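Long-range contacts in phosphotriesterase family protein (Listeria monocytogenes serotype 4b str. H7858, PDB 3PNZ), which probably hydrolyses phosphorylated sugar lactones, as a zinc-dependent lactonase of the amidohydrolase fold: residues 18-23 / 316-321; 50-55 / 286-291; 60-65 / 88-93; 186-191 / 211-216; 238-243 / 267-272. All blocks are in the same frame, centred on the assembly; numbering follows the deposited sequence.

All five contacts lie in one TIM-barrel domain of the phosphotriesterase family. Contact 1 ties the first barrel strand, 19-23, to the last helix, 310-325; contacts 2 to 5 fall between its two segments along the chain. Contact 3 pairs strands 62-65 and 88-92, in the sheet that also holds 19-23. Contacts 4 and 5 share the other four-stranded sheet, with centres about 12 Å apart, and are joined by His215 and Asp238. Contact 2 packs helix 45-57 against the start of helix 289-305 on the outside. Contacts 1, 4 and 5 supply the two-zinc centre, His22 and Asp272 binding one ion and His187 and His215 the other, so residues far apart in sequence converge there.

Contact 1: residues 18-23 / 316-321. With ZN (zinc ion), chain I.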
# COMPACT_ATOMS: atom_id res chain seq x y z
N PHE A 18 3.21 3.15 15.55
CA PHE A 18 4.08 3.62 14.48
C PHE A 18 3.97 2.71 13.26
O PHE A 18 4.22 1.51 13.35
CB PHE A 18 5.54 3.69 14.97
CG PHE A 18 6.45 4.41 14.02
CD1 PHE A 18 6.71 5.76 14.19
CD2 PHE A 18 7.03 3.74 12.96
CE1 PHE A 18 7.54 6.44 13.31
CE2 PHE A 18 7.86 4.41 12.08
CZ PHE A 18 8.12 5.76 12.26
N THR A 19 3.58 3.29 12.12
CA THR A 19 3.16 2.49 10.97
C THR A 19 3.85 2.91 9.67
O THR A 19 3.93 4.11 9.38
CB THR A 19 1.63 2.62 10.73
OG1 THR A 19 0.91 2.14 11.87
CG2 THR A 19 1.20 1.83 9.49
N TYR A 20 4.32 1.93 8.91
CA TYR A 20 4.70 2.15 7.51
C TYR A 20 3.49 1.83 6.66
O TYR A 20 2.97 0.71 6.71
CB TYR A 20 5.84 1.20 7.09
CG TYR A 20 7.23 1.54 7.57
CD1 TYR A 20 7.52 2.74 8.21
CD2 TYR A 20 8.28 0.65 7.37
CE1 TYR A 20 8.81 3.04 8.65
CE2 TYR A 20 9.57 0.93 7.80
CZ TYR A 20 9.84 2.12 8.43
OH TYR A 20 11.13 2.39 8.86
N SER A 21 3.05 2.78 5.85
CA SER A 21 1.76 2.69 5.17
C SER A 21 1.70 1.98 3.81
O SER A 21 0.62 1.80 3.27
CB SER A 21 1.14 4.09 5.03
OG SER A 21 0.78 4.61 6.30
N HIS A 22 2.84 1.58 3.25
CA HIS A 22 2.86 0.87 1.97
C HIS A 22 4.17 0.12 1.80
O HIS A 22 5.19 0.71 1.46
CB HIS A 22 2.67 1.83 0.79
CG HIS A 22 2.61 1.14 -0.54
ND1 HIS A 22 1.49 1.16 -1.34
CD2 HIS A 22 3.53 0.41 -1.21
CE1 HIS A 22 1.72 0.47 -2.44
NE2 HIS A 22 2.95 0.00 -2.39
N GLU A 23 4.15 -1.19 2.05
CA GLU A 23 5.36 -2.00 1.91
C GLU A 23 5.08 -3.33 1.24
O GLU A 23 3.93 -3.68 0.99
CB GLU A 23 6.00 -2.27 3.28
CG GLU A 23 6.40 -1.02 4.06
CD GLU A 23 7.54 -0.25 3.39
OE1 GLU A 23 8.27 -0.85 2.57
OE2 GLU A 23 7.71 0.95 3.71
N LYS A 316 2.05 12.62 13.33
CA LYS A 316 0.92 12.53 12.41
C LYS A 316 1.18 11.55 11.27
O LYS A 316 0.35 10.68 11.01
CB LYS A 316 0.53 13.91 11.87
CG LYS A 316 -0.00 14.82 12.98
CD LYS A 316 -0.66 16.06 12.45
CE LYS A 316 -1.56 16.67 13.53
NZ LYS A 316 -2.30 17.83 13.00
N PHE A 317 2.33 11.67 10.59
CA PHE A 317 2.56 10.84 9.41
C PHE A 317 2.58 9.34 9.73
O PHE A 317 2.11 8.53 8.93
CB PHE A 317 3.87 11.21 8.68
CG PHE A 317 3.95 12.65 8.27
CD1 PHE A 317 2.82 13.45 8.23
CD2 PHE A 317 5.17 13.21 7.92
CE1 PHE A 317 2.90 14.78 7.85
CE2 PHE A 317 5.26 14.54 7.53
CZ PHE A 317 4.13 15.32 7.50
N PHE A 318 3.14 8.97 10.88
CA PHE A 318 3.34 7.56 11.19
C PHE A 318 2.41 6.99 12.25
O PHE A 318 2.35 5.78 12.43
CB PHE A 318 4.79 7.29 11.61
CG PHE A 318 5.79 7.61 10.54
CD1 PHE A 318 6.05 6.70 9.52
CD2 PHE A 318 6.46 8.83 10.54
CE1 PHE A 318 6.98 6.99 8.53
CE2 PHE A 318 7.38 9.12 9.54
CZ PHE A 318 7.63 8.20 8.54
N VAL A 319 1.70 7.86 12.97
CA VAL A 319 0.78 7.38 14.00
C VAL A 319 -0.65 7.86 13.79
O VAL A 319 -1.53 7.05 13.51
CB VAL A 319 1.25 7.76 15.43
CG1 VAL A 319 0.26 7.19 16.46
CG2 VAL A 319 2.65 7.25 15.69
N ASP A 320 -0.88 9.16 13.92
CA ASP A 320 -2.25 9.68 13.87
C ASP A 320 -2.93 9.44 12.53
O ASP A 320 -4.06 8.96 12.48
CB ASP A 320 -2.30 11.17 14.21
CG ASP A 320 -1.77 11.47 15.61
OD1 ASP A 320 -1.71 10.54 16.44
OD2 ASP A 320 -1.42 12.63 15.87
N ASN A 321 -2.23 9.74 11.44
CA ASN A 321 -2.83 9.63 10.10
C ASN A 321 -3.15 8.18 9.70
O ASN A 321 -4.25 7.90 9.22
CB ASN A 321 -1.97 10.37 9.04
CG ASN A 321 -1.87 11.87 9.32
OD1 ASN A 321 -2.53 12.40 10.23
ND2 ASN A 321 -1.08 12.57 8.52
ZN ZN I . 3.91 -1.38 -3.69
O HOH W 1 2.63 6.41 7.30
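Two phenylalanine rings set the geometry where residues 18-23 meet helix residues 316-321. Phe18 and Phe318 lie side by side and point the same way, their planes inclined by only 11° with centroids 4.6 Å apart. The rings are slid so far that they barely overlap: CZ of Phe18 sits over the rim of the Phe318 ring, while CB of Phe318 lies over the face of the Phe18 ring, 3.7 Å from its centroid. Phe18 reaches this place with CG anti to its backbone N (chi1 -169°); Phe318 has CG anti to its carbonyl carbon. The Phe318 ring also meets Thr19 O at its edge, in plane, and Tyr20 CD1 approaches Phe318 CE1 obliquely. Val319 CG2 touches the backbone of Phe18. Beside the rings, Thr19 N donates to Phe318 O over 2.8 Å, in the carbonyl plane but bent at the hydrogen (138°). Water 1 lies within hydrogen-bonding distance of Phe317 O (2.7 Å) and Ser21 OG (2.8 Å) and links the two. At Ser21 and His22 the chain turns a corner, and His22 NE2 binds zinc at 2.1 Å together with ligands that include His24 and Asp272. With one bent direct hydrogen bond beside the aromatic faces, the join of helix 310-325 to the first TIM-barrel strand rests mainly on apolar packing.

Contact 2: residues 50-55 / 286-291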
# COMPACT_ATOMS: atom_id res chain seq x y z
N LEU A 50 14.32 -10.55 9.03
CA LEU A 50 15.38 -9.78 9.66
C LEU A 50 15.16 -8.27 9.50
O LEU A 50 15.41 -7.51 10.44
CB LEU A 50 16.75 -10.21 9.12
CG LEU A 50 17.18 -11.61 9.55
CD1 LEU A 50 18.38 -12.10 8.74
CD2 LEU A 50 17.48 -11.64 11.03
N ASP A 51 14.68 -7.84 8.34
CA ASP A 51 14.34 -6.42 8.16
C ASP A 51 13.15 -6.01 9.03
O ASP A 51 13.16 -4.95 9.67
CB ASP A 51 14.06 -6.10 6.69
CG ASP A 51 15.33 -5.78 5.91
OD1 ASP A 51 15.54 -4.59 5.54
OD2 ASP A 51 16.12 -6.71 5.66
N VAL A 52 12.11 -6.83 9.04
CA VAL A 52 10.94 -6.52 9.88
C VAL A 52 11.36 -6.44 11.35
O VAL A 52 10.89 -5.58 12.10
CB VAL A 52 9.82 -7.56 9.68
CG1 VAL A 52 8.65 -7.29 10.63
CG2 VAL A 52 9.34 -7.54 8.23
N GLN A 53 12.27 -7.32 11.76
CA GLN A 53 12.79 -7.27 13.13
C GLN A 53 13.56 -5.97 13.41
O GLN A 53 13.48 -5.42 14.50
CB GLN A 53 13.66 -8.49 13.43
CG GLN A 53 14.07 -8.62 14.89
CD GLN A 53 12.88 -8.85 15.81
OE1 GLN A 53 12.14 -9.82 15.67
NE2 GLN A 53 12.68 -7.94 16.75
N ASP A 54 14.30 -5.46 12.42
CA ASP A 54 14.96 -4.17 12.58
C ASP A 54 13.93 -3.07 12.87
O ASP A 54 14.14 -2.21 13.73
CB ASP A 54 15.75 -3.79 11.32
CG ASP A 54 17.01 -4.61 11.14
OD1 ASP A 54 17.54 -5.13 12.15
OD2 ASP A 54 17.47 -4.73 9.99
N PHE A 55 12.83 -3.10 12.12
CA PHE A 55 11.73 -2.16 12.29
C PHE A 55 11.20 -2.26 13.72
O PHE A 55 11.07 -1.27 14.42
CB PHE A 55 10.65 -2.48 11.26
CG PHE A 55 9.41 -1.61 11.34
CD1 PHE A 55 9.47 -0.25 11.05
CD2 PHE A 55 8.18 -2.18 11.63
CE1 PHE A 55 8.32 0.53 11.09
CE2 PHE A 55 7.02 -1.41 11.67
CZ PHE A 55 7.09 -0.05 11.39
N PRO A 286 18.86 -0.01 1.92
CA PRO A 286 18.52 0.81 3.09
C PRO A 286 17.66 0.05 4.10
O PRO A 286 17.77 0.29 5.30
CB PRO A 286 17.74 1.98 2.48
CG PRO A 286 18.24 2.05 1.06
CD PRO A 286 18.45 0.62 0.66
N GLY A 287 16.82 -0.86 3.61
CA GLY A 287 16.06 -1.75 4.47
C GLY A 287 14.87 -1.10 5.16
O GLY A 287 14.65 0.10 5.06
N LEU A 288 14.10 -1.92 5.87
CA LEU A 288 12.98 -1.40 6.65
C LEU A 288 13.44 -0.55 7.84
O LEU A 288 12.64 0.13 8.46
CB LEU A 288 12.06 -2.55 7.11
CG LEU A 288 11.37 -3.35 6.00
CD1 LEU A 288 10.51 -4.49 6.56
CD2 LEU A 288 10.53 -2.45 5.09
N GLU A 289 14.73 -0.57 8.14
CA GLU A 289 15.25 0.28 9.20
C GLU A 289 15.33 1.73 8.75
O GLU A 289 15.27 2.64 9.57
CB GLU A 289 16.64 -0.17 9.65
CG GLU A 289 17.72 0.07 8.59
CD GLU A 289 19.13 -0.19 9.10
OE1 GLU A 289 20.09 0.22 8.41
OE2 GLU A 289 19.28 -0.79 10.19
N TYR A 290 15.47 1.94 7.45
CA TYR A 290 15.86 3.26 6.95
C TYR A 290 14.98 4.41 7.42
O TYR A 290 15.47 5.40 7.94
CB TYR A 290 15.97 3.29 5.43
CG TYR A 290 16.43 4.64 4.94
CD1 TYR A 290 17.78 5.00 4.99
CD2 TYR A 290 15.53 5.59 4.48
CE1 TYR A 290 18.21 6.24 4.56
CE2 TYR A 290 15.95 6.84 4.05
CZ TYR A 290 17.29 7.16 4.10
OH TYR A 290 17.71 8.41 3.68
N ILE A 291 13.67 4.30 7.21
CA ILE A 291 12.79 5.43 7.49
C ILE A 291 12.79 5.82 8.97
O ILE A 291 13.01 6.97 9.31
CB ILE A 291 11.36 5.20 6.96
CG1 ILE A 291 11.39 5.14 5.42
CG2 ILE A 291 10.42 6.32 7.42
CD1 ILE A 291 10.06 4.73 4.80
O HOH W 2 16.37 -2.99 7.84
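Leu288 takes CG anti to its carbonyl carbon (chi1 -63°) and is extended at chi2, which carries CD1 alongside Val52 CG2 at 3.7 Å. Val52 CG2 is itself anti to the carbonyl carbon, so the two branched side chains run side by side in the same direction. Asp51, at chi1 -85°, turns its carboxylate to the backbone of residues 286-291. There Leu288 N donates to the anti lone pair of Asp51 OD1 over 3.1 Å, at 153° at the hydrogen, while CB of Asp51 rests against CG and CD1 of Leu288. The same OD1 lies 3.1 Å from Gly287 CA, so near that it leaves no room for a CB on that side; the positive phi of Gly287 also favours glycine. This is an outer joint of the TIM barrel: helix 45-57, between the first and second barrel strands, packs against the start of helix 289-305. Water 2 sits in the seam, donating to Asp51 OD1 at 2.9 Å and to Asp54 OD2 at 3.0 Å while accepting from Glu289 N at 2.9 Å. Asp54 CB meets Glu289 CB, and their carboxylates are close as like charges, Asp54 OD2 being 4.3 Å from Glu289 OE2. Lys280 forms a salt bridge with Glu289 and His281 NE2 hydrogen-bonds to Asp54, which would ease the repulsion. The backbone N atoms of Lys280 and His281 also grip the two oxygens of Asp51. On the inner side, Phe55 packs its CB on Leu288 CB, and Leu288 O accepts the hydroxyl of Tyr20.

Contact 3: residues 60-65 / 88-93; sequences GKTIVD and QIVGTA
Main-chain hydrogen bonds carry most of this parallel pairing of strands 62-65 and 88-92, whose axes run 4.7 Å apart at 14°. Gln88 N donates to Lys61 O, Ile63 N to Gln88 O, Val90 N to Ile63 O and Asp65 N to Val90 O; the second is the straightest at its acceptor, nearly along the C=O axis. Side-chain hydrogen bonds close the two ends. At the start, the extended Gln88 chain crosses Thr62 obliquely, and NE2 gives its N-H to Thr62 OG1 at 2.9 Å, with the oxygen in the amide plane. Loop carbonyls Leu16 O and Gln15 O engage Thr62 OG1 and Gln88 NE2 in turn. At the far end, Thr92 OG1 donates to Asp65 O at 2.7 Å from above the carbonyl plane, and water 3 links Asp65 O to Thr92 N. Apolar contacts fill both faces: Val64 CG2 lies 4.2 Å from Val90 CB on one, and Ile63 CB 4.0 Å from Ile89 CD1 on the other. Together with helix 75-85 the strands form a beta-alpha-beta unit of the TIM barrel, in which the hydroxyl and water take over as the regular pairing gives out: Asp65 O, too poorly aligned to bond Thr92 N directly, is still doubly satisfied.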
# COMPACT_ATOMS: atom_id res chain seq x y z
N GLY A 60 8.94 0.36 15.67
CA GLY A 60 7.86 0.20 14.71
C GLY A 60 6.83 -0.77 15.25
O GLY A 60 7.17 -1.70 15.99
N LYS A 61 5.56 -0.57 14.88
CA LYS A 61 4.48 -1.41 15.39
C LYS A 61 3.69 -2.13 14.29
O LYS A 61 3.28 -3.28 14.47
CB LYS A 61 3.53 -0.58 16.25
CG LYS A 61 4.17 -0.04 17.52
CD LYS A 61 4.73 -1.19 18.36
CE LYS A 61 5.15 -0.74 19.75
NZ LYS A 61 6.25 0.27 19.73
N THR A 62 3.49 -1.46 13.16
CA THR A 62 2.64 -1.97 12.11
C THR A 62 3.22 -1.73 10.72
O THR A 62 3.78 -0.67 10.46
CB THR A 62 1.25 -1.30 12.16
OG1 THR A 62 0.65 -1.57 13.44
CG2 THR A 62 0.34 -1.81 11.04
N ILE A 63 3.07 -2.72 9.85
CA ILE A 63 3.36 -2.55 8.43
C ILE A 63 2.13 -2.85 7.61
O ILE A 63 1.50 -3.91 7.76
CB ILE A 63 4.52 -3.46 7.97
CG1 ILE A 63 5.82 -3.07 8.67
CG2 ILE A 63 4.67 -3.41 6.45
CD1 ILE A 63 6.95 -4.06 8.43
N VAL A 64 1.76 -1.92 6.74
CA VAL A 64 0.71 -2.16 5.77
C VAL A 64 1.34 -2.81 4.55
O VAL A 64 2.15 -2.19 3.85
CB VAL A 64 -0.02 -0.86 5.37
CG1 VAL A 64 -1.13 -1.16 4.37
CG2 VAL A 64 -0.61 -0.18 6.61
N ASP A 65 0.99 -4.06 4.31
CA ASP A 65 1.55 -4.86 3.23
C ASP A 65 0.66 -4.73 2.01
O ASP A 65 -0.45 -5.25 1.99
CB ASP A 65 1.64 -6.32 3.67
CG ASP A 65 2.24 -7.21 2.60
OD1 ASP A 65 2.31 -6.81 1.42
OD2 ASP A 65 2.65 -8.34 2.96
N GLN A 88 2.47 -5.95 13.69
CA GLN A 88 1.12 -6.10 13.16
C GLN A 88 1.14 -5.89 11.65
O GLN A 88 1.80 -4.97 11.16
CB GLN A 88 0.19 -5.10 13.84
CG GLN A 88 0.10 -5.37 15.35
CD GLN A 88 -0.58 -4.26 16.14
OE1 GLN A 88 -1.23 -4.53 17.15
NE2 GLN A 88 -0.40 -3.02 15.71
N ILE A 89 0.43 -6.74 10.92
CA ILE A 89 0.37 -6.61 9.46
C ILE A 89 -1.06 -6.34 9.01
O ILE A 89 -1.99 -7.08 9.37
CB ILE A 89 0.88 -7.88 8.74
CG1 ILE A 89 2.31 -8.24 9.17
CG2 ILE A 89 0.81 -7.72 7.21
CD1 ILE A 89 3.35 -7.20 8.76
N VAL A 90 -1.25 -5.29 8.22
CA VAL A 90 -2.51 -5.08 7.53
C VAL A 90 -2.32 -5.57 6.10
O VAL A 90 -1.52 -5.01 5.35
CB VAL A 90 -2.91 -3.59 7.51
CG1 VAL A 90 -4.17 -3.39 6.68
CG2 VAL A 90 -3.11 -3.08 8.94
N GLY A 91 -3.05 -6.61 5.71
CA GLY A 91 -2.95 -7.16 4.37
C GLY A 91 -3.84 -6.43 3.39
O GLY A 91 -4.72 -5.66 3.78
N THR A 92 -3.62 -6.67 2.10
CA THR A 92 -4.33 -5.94 1.07
C THR A 92 -5.05 -6.86 0.09
O THR A 92 -4.44 -7.75 -0.50
CB THR A 92 -3.35 -5.05 0.30
OG1 THR A 92 -2.77 -4.11 1.21
CG2 THR A 92 -4.06 -4.32 -0.84
N ALA A 93 -6.35 -6.63 -0.07
CA ALA A 93 -7.15 -7.36 -1.04
C ALA A 93 -7.20 -6.62 -2.37
O ALA A 93 -6.99 -5.41 -2.42
CB ALA A 93 -8.57 -7.54 -0.50
O HOH W 3 -1.07 -8.07 1.34

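Contact 4: residues 186-191 / 211-216; sequences SHTEAG and LSIGHM
His187 ND1 and His215 NE2 both bind the same zinc ion, and so stand only 3.2 Å apart without being hydrogen-bonded. Their rings cross obliquely, planes at 75°, with His187 ND1 at the edge of the His215 ring. Carboxylated Lys154 is the third protein ligand of this zinc and also binds the second zinc. A second shell fixes the rings. His187 NE2 gives its N-H, nearly in the ring plane, to Glu189 OE1 at 2.8 Å, meeting the carboxylate from above its plane. His215 ND1 is hydrogen-bonded to Asp238 OD1, so each imidazole carries a carboxylate on its non-metal nitrogen, which would make it a more electron-rich ligand. Thr188 O lies at the edge of the His215 ring, 3.2 Å from CD2. With Thr188 OG1 between its backbone N and carbonyl carbon (chi1 62°), the hydroxyl donates to Gly214 O at 2.7 Å, while CG2 packs on Ile213 CG2 at 3.6 Å. Met216 bends to bring CE against the same hydroxyl. Further back, parallel pairing holds the two segments together, Ser186 N donating to Ser212 O at 3.0 Å and Gly214 N to Ser186 O at 2.8 Å. The ligands sit just beyond the C-terminal ends of neighbouring barrel strands 184-186 and 211-213, with helix 194-203 against Ile213 and Met216, helix 222-229 touching Ile213 through Val228 and Met216 through Tyr224, and strand 234-237 next in the sheet.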
# COMPACT_ATOMS: atom_id res chain seq x y z
N SER A 186 -5.03 3.03 -3.60
CA SER A 186 -4.81 2.93 -5.04
C SER A 186 -3.33 2.98 -5.40
O SER A 186 -2.52 3.59 -4.71
CB SER A 186 -5.58 4.02 -5.80
OG SER A 186 -4.97 5.29 -5.64
N HIS A 187 -2.98 2.28 -6.48
CA HIS A 187 -1.68 2.46 -7.11
C HIS A 187 -1.85 3.49 -8.22
O HIS A 187 -2.75 3.36 -9.03
CB HIS A 187 -1.21 1.14 -7.71
CG HIS A 187 -0.08 1.29 -8.68
ND1 HIS A 187 1.23 1.12 -8.31
CD2 HIS A 187 -0.07 1.60 -10.00
CE1 HIS A 187 2.01 1.31 -9.37
NE2 HIS A 187 1.25 1.60 -10.40
N THR A 188 -1.01 4.52 -8.22
CA THR A 188 -0.90 5.38 -9.39
C THR A 188 0.45 5.10 -10.03
O THR A 188 1.46 4.94 -9.33
CB THR A 188 -1.03 6.89 -9.08
OG1 THR A 188 0.03 7.31 -8.21
CG2 THR A 188 -2.39 7.21 -8.45
N GLU A 189 0.47 5.01 -11.34
CA GLU A 189 1.72 4.76 -12.05
C GLU A 189 2.43 6.09 -12.24
O GLU A 189 1.91 6.99 -12.90
CB GLU A 189 1.43 4.10 -13.40
CG GLU A 189 2.68 3.63 -14.11
CD GLU A 189 3.47 2.61 -13.31
OE1 GLU A 189 2.84 1.69 -12.71
OE2 GLU A 189 4.72 2.70 -13.28
N ALA A 190 3.61 6.22 -11.64
CA ALA A 190 4.35 7.49 -11.68
C ALA A 190 3.50 8.64 -11.15
O ALA A 190 3.66 9.78 -11.57
CB ALA A 190 4.85 7.79 -13.11
N GLY A 191 2.59 8.34 -10.23
CA GLY A 191 1.80 9.40 -9.63
C GLY A 191 0.77 10.04 -10.54
O GLY A 191 0.29 11.15 -10.26
N LEU A 211 -10.06 6.90 0.92
CA LEU A 211 -9.04 6.47 -0.04
C LEU A 211 -7.66 6.98 0.36
O LEU A 211 -7.52 8.13 0.77
CB LEU A 211 -9.39 7.04 -1.42
CG LEU A 211 -8.34 6.89 -2.53
CD1 LEU A 211 -8.22 5.43 -2.97
CD2 LEU A 211 -8.72 7.77 -3.72
N SER A 212 -6.64 6.13 0.26
CA SER A 212 -5.26 6.62 0.26
C SER A 212 -4.68 6.36 -1.13
O SER A 212 -4.85 5.28 -1.69
CB SER A 212 -4.38 5.95 1.32
OG SER A 212 -4.42 4.55 1.20
N ILE A 213 -4.02 7.37 -1.67
CA ILE A 213 -3.50 7.29 -3.03
C ILE A 213 -1.99 7.06 -2.98
O ILE A 213 -1.23 7.89 -2.46
CB ILE A 213 -3.85 8.55 -3.81
CG1 ILE A 213 -5.36 8.76 -3.82
CG2 ILE A 213 -3.26 8.49 -5.25
CD1 ILE A 213 -5.79 10.05 -4.46
N GLY A 214 -1.57 5.92 -3.50
CA GLY A 214 -0.16 5.55 -3.49
C GLY A 214 0.67 6.30 -4.51
O GLY A 214 0.16 6.78 -5.53
N HIS A 215 1.96 6.44 -4.20
CA HIS A 215 2.98 6.96 -5.12
C HIS A 215 2.82 8.44 -5.49
O HIS A 215 3.23 8.86 -6.57
CB HIS A 215 3.10 6.06 -6.36
CG HIS A 215 3.09 4.60 -6.03
ND1 HIS A 215 3.82 4.08 -4.99
CD2 HIS A 215 2.40 3.57 -6.57
CE1 HIS A 215 3.60 2.78 -4.91
NE2 HIS A 215 2.74 2.44 -5.86
N MET A 216 2.25 9.24 -4.60
CA MET A 216 2.13 10.67 -4.87
C MET A 216 3.49 11.36 -4.97
O MET A 216 3.63 12.41 -5.60
CB MET A 216 1.24 11.34 -3.81
CG MET A 216 -0.24 11.00 -3.97
SD MET A 216 -1.03 11.82 -5.37
CE MET A 216 -0.74 10.63 -6.68

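Contact 5: residues 238-243 / 267-272. With ZN (zinc ion), chain I; PO4 (phosphate ion), chain L.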
# COMPACT_ATOMS: atom_id res chain seq x y z
N ASP A 238 5.56 7.29 -0.66
CA ASP A 238 6.08 5.96 -0.34
C ASP A 238 7.33 5.60 -1.12
O ASP A 238 7.71 4.44 -1.20
CB ASP A 238 4.98 4.90 -0.52
CG ASP A 238 4.22 5.07 -1.80
OD1 ASP A 238 4.88 5.22 -2.85
OD2 ASP A 238 2.97 5.07 -1.78
N GLY A 239 7.97 6.62 -1.68
CA GLY A 239 9.23 6.43 -2.37
C GLY A 239 10.42 7.01 -1.62
O GLY A 239 11.42 7.40 -2.23
N ILE A 240 10.32 7.07 -0.29
CA ILE A 240 11.42 7.57 0.53
C ILE A 240 12.70 6.82 0.19
O ILE A 240 12.69 5.59 0.04
CB ILE A 240 11.14 7.40 2.04
CG1 ILE A 240 9.87 8.15 2.45
CG2 ILE A 240 12.35 7.85 2.87
CD1 ILE A 240 9.85 9.61 2.04
N ALA A 241 13.79 7.58 0.05
CA ALA A 241 15.12 7.05 -0.26
C ALA A 241 15.31 6.68 -1.73
O ALA A 241 16.40 6.26 -2.12
CB ALA A 241 15.47 5.87 0.64
N LYS A 242 14.27 6.82 -2.55
CA LYS A 242 14.40 6.43 -3.96
C LYS A 242 15.02 7.56 -4.78
O LYS A 242 14.34 8.27 -5.53
CB LYS A 242 13.06 5.94 -4.53
CG LYS A 242 12.56 4.71 -3.75
CD LYS A 242 11.44 3.97 -4.46
CE LYS A 242 10.94 2.80 -3.59
NZ LYS A 242 9.98 1.93 -4.31
N ILE A 243 16.33 7.71 -4.62
CA ILE A 243 17.07 8.80 -5.23
C ILE A 243 16.98 8.76 -6.75
O ILE A 243 17.07 9.80 -7.41
CB ILE A 243 18.56 8.78 -4.80
CG1 ILE A 243 18.67 8.79 -3.27
CG2 ILE A 243 19.31 9.95 -5.40
CD1 ILE A 243 17.95 9.97 -2.61
N ILE A 267 -1.26 13.15 5.14
CA ILE A 267 0.02 12.61 4.66
C ILE A 267 0.40 11.26 5.28
O ILE A 267 0.37 11.09 6.50
CB ILE A 267 1.15 13.64 4.85
CG1 ILE A 267 0.83 14.89 4.03
CG2 ILE A 267 2.51 13.03 4.48
CD1 ILE A 267 1.67 16.08 4.37
N LEU A 268 0.72 10.30 4.42
CA LEU A 268 1.23 9.00 4.87
C LEU A 268 2.61 8.81 4.27
O LEU A 268 2.92 9.38 3.22
CB LEU A 268 0.33 7.87 4.39
CG LEU A 268 -1.14 7.91 4.83
CD1 LEU A 268 -1.92 6.81 4.12
CD2 LEU A 268 -1.22 7.77 6.35
N VAL A 269 3.44 7.99 4.92
CA VAL A 269 4.83 7.81 4.51
C VAL A 269 5.25 6.34 4.55
O VAL A 269 4.89 5.61 5.48
CB VAL A 269 5.81 8.64 5.39
CG1 VAL A 269 7.26 8.39 4.99
CG2 VAL A 269 5.48 10.13 5.31
N SER A 270 5.99 5.91 3.54
CA SER A 270 6.52 4.55 3.53
C SER A 270 7.65 4.46 2.50
O SER A 270 8.03 5.47 1.90
CB SER A 270 5.42 3.55 3.21
OG SER A 270 5.53 2.40 4.05
N GLY A 271 8.19 3.26 2.30
CA GLY A 271 9.33 3.07 1.42
C GLY A 271 9.06 2.17 0.23
O GLY A 271 9.93 2.02 -0.64
N ASP A 272 7.88 1.57 0.19
CA ASP A 272 7.51 0.68 -0.90
C ASP A 272 8.68 -0.23 -1.25
O ASP A 272 9.15 -0.26 -2.39
CB ASP A 272 7.06 1.48 -2.12
CG ASP A 272 6.46 0.61 -3.19
OD1 ASP A 272 6.08 -0.54 -2.88
OD2 ASP A 272 6.36 1.07 -4.35
ZN ZN I . 3.91 -1.38 -3.69
P PO4 L . 10.87 0.55 -7.76
O1 PO4 L . 11.97 0.11 -8.70
O2 PO4 L . 10.21 -0.69 -7.18
O3 PO4 L . 11.45 1.35 -6.62
O4 PO4 L . 9.83 1.37 -8.50
O HOH W 4 7.74 3.65 -4.60
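Lys242 reaches from the loop of residues 238-243 to the mouth of the metal site. CB starts toward the segment 267-272, CG stands anti to the carbonyl carbon (chi1 -60°), and the chain then runs fully extended. CD already comes within 3.4 Å of phosphate O3; CE passes Gly271 O at 3.2 Å. At the tip, NZ donates to phosphate O3 at 2.8 Å and to Asp272 O at 3.0 Å, the latter from above the carbonyl plane. NZ also donates to water 4, which lies within hydrogen-bonding distance of Asp272 OD2, and makes a long salt bridge of 3.7 Å to that same OD2. The ammonium thus lies near the carboxylate whose other oxygen, OD1, binds zinc at 2.5 Å, and its charge may temper the ligand's. Asp272 has CG anti to its backbone N (chi1 -170°), and its CB packs close to Asp238 O. Ile240 crosses Val269 at about a right angle, CG1 to CG1 at 3.6 Å, against Tyr290, Ile291 and Trp295 of helix 289-305. Asp238 CA makes a CH...O contact with Ser270 O. The phosphate, probably from the crystallisation liquor, is also gripped by two basic side chains, Arg275 and Lys244, and the hydroxyls of Tyr245 and Tyr278, consistent with binding the phosphate group of a sugar lactone. An aspartate just after the last barrel strand that ligates zinc beside His22 and His24 is characteristic of the amidohydrolase metal centre.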